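Local coordinates for Alr4995 protein (Nostoc sp., PDB 6LRF), which acts as a bifunctional arginine dihydrolase and ornithine cyclodeaminase, hydrolysing arginine to ornithine and converting ornithine to proline, at the interface of chains A and B. Sequence-based numbering; all coordinates share one arbitrary frame. Chains: chain A/B, Alr4995 protein.

The interface of chains A and B. Residues chain A 598-600, 611-613; chain B 598-600, 611, 613.
A:Leu613 and B:Leu613 pass alongside each other at the two-fold axis, CD1 against CD1 at 3.4 Å, their side chains crossing at about a right angle. Each CD1 then runs on into the other chain's 598-599 loop: CD1 of A:Leu613 lies 3.3 Å from the carbonyl carbon of B:Gly598 and also touches the CA of B:Ser599. CG lies beside the backbone N and anti to the residue's own carbonyl carbon (chi1 -72° in A:Leu613), and CD1 is anti to CA (chi2 170°), which extends that methyl to the partner loop. CD2 of A:Leu613 meets the partner at longer range, nearest the other leucine's CD1 and the backbone N of B:Ile600. From the opposite side comes the selenomethionine, whose chain, bent at chi2 and chi3, brings CE of A:Met611 to 3.5 Å from CB of B:Leu613. An alanine in place of A:Leu613 would probably open a gap at the axis, leaving B:Leu613 CD1 without its mate and the B:Gly598-B:Ser599 loop without its apolar partner.

Backbone bonds frame this core. The N of B:Leu613 donates to the carbonyl O of A:Met611 at 2.8 Å. In the twin, the N of A:Leu613 donates to the O of B:Met611 at 3.0 Å. Both donors sit at the start of helix 613-624, so the partner's carbonyl meets an N-terminal turn. Further out, water 1 links A:Gly598 O to the N of B:Ile600, and water 2 makes the symmetry-related link from B:Gly598 O to A:Ile600 N, tying the two loops together. The patch thus joins the Rossmann-fold regions of two subunits, probably helping to hold together a dimer within the four-chain assembly.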
# COMPACT_ATOMS: atom_id res chain seq x y z
N GLY A 598 -1.74 27.58 -9.94
CA GLY A 598 -2.18 26.75 -11.05
C GLY A 598 -1.41 25.44 -11.23
O GLY A 598 -0.32 25.22 -10.68
N SER A 599 -1.99 24.54 -12.02
CA SER A 599 -1.28 23.34 -12.40
C SER A 599 -1.65 22.99 -13.84
O SER A 599 -2.63 23.52 -14.40
CB SER A 599 -1.57 22.18 -11.44
OG SER A 599 -2.65 21.39 -11.91
N ILE A 600 -0.86 22.10 -14.43
CA ILE A 600 -1.07 21.64 -15.79
C ILE A 600 -2.43 20.94 -15.96
O ILE A 600 -2.98 20.87 -17.06
CB ILE A 600 0.08 20.68 -16.19
CG1 ILE A 600 0.03 20.36 -17.70
CG2 ILE A 600 0.06 19.42 -15.33
CD1 ILE A 600 0.06 21.59 -18.58
N MSE A 611 -1.85 31.40 -12.73
CA MSE A 611 -1.32 30.52 -13.76
C MSE A 611 0.10 30.91 -14.15
O MSE A 611 0.73 30.25 -14.97
CB MSE A 611 -2.24 30.52 -15.00
CG MSE A 611 -3.68 30.03 -14.69
SE MSE A 611 -3.81 28.18 -14.05
CE MSE A 611 -3.61 27.21 -15.72
N ASP A 612 0.61 31.99 -13.56
CA ASP A 612 2.01 32.35 -13.72
C ASP A 612 2.71 31.81 -12.48
O ASP A 612 2.58 32.39 -11.41
CB ASP A 612 2.18 33.87 -13.86
CG ASP A 612 3.64 34.31 -13.93
OD1 ASP A 612 4.56 33.53 -13.59
OD2 ASP A 612 3.86 35.47 -14.31
N LEU A 613 3.45 30.71 -12.62
CA LEU A 613 3.97 30.02 -11.44
C LEU A 613 5.16 30.72 -10.79
O LEU A 613 5.44 30.51 -9.61
CB LEU A 613 4.34 28.58 -11.79
CG LEU A 613 3.10 27.71 -12.01
CD1 LEU A 613 3.56 26.41 -12.58
CD2 LEU A 613 2.30 27.47 -10.72
N GLY B 598 5.62 23.83 -16.02
CA GLY B 598 6.06 24.16 -14.68
C GLY B 598 5.13 23.64 -13.61
O GLY B 598 4.03 23.18 -13.90
N SER B 599 5.57 23.73 -12.36
CA SER B 599 4.73 23.42 -11.20
C SER B 599 5.15 24.31 -10.03
O SER B 599 6.22 24.94 -10.07
CB SER B 599 4.83 21.94 -10.84
OG SER B 599 5.96 21.69 -10.01
N ILE B 600 4.31 24.36 -9.00
CA ILE B 600 4.57 25.19 -7.82
C ILE B 600 5.84 24.73 -7.05
O ILE B 600 6.44 25.50 -6.29
CB ILE B 600 3.32 25.19 -6.88
CG1 ILE B 600 3.41 26.29 -5.80
CG2 ILE B 600 3.08 23.81 -6.30
CD1 ILE B 600 3.39 27.68 -6.36
N MSE B 611 6.50 28.23 -17.38
CA MSE B 611 5.88 28.60 -16.11
C MSE B 611 4.55 29.32 -16.30
O MSE B 611 3.86 29.62 -15.33
CB MSE B 611 6.84 29.49 -15.30
CG MSE B 611 8.19 28.83 -14.96
SE MSE B 611 8.04 27.20 -13.89
CE MSE B 611 7.92 27.93 -12.09
N LEU B 613 1.12 28.60 -17.25
CA LEU B 613 0.40 27.35 -17.45
C LEU B 613 -0.74 27.40 -18.48
O LEU B 613 -1.19 26.35 -18.93
CB LEU B 613 -0.13 26.85 -16.12
CG LEU B 613 0.99 26.30 -15.22
CD1 LEU B 613 0.38 26.10 -13.87
CD2 LEU B 613 1.57 24.97 -15.77
O HOH W 1 1.59 23.42 -9.77
O HOH W 2 1.78 21.75 -13.16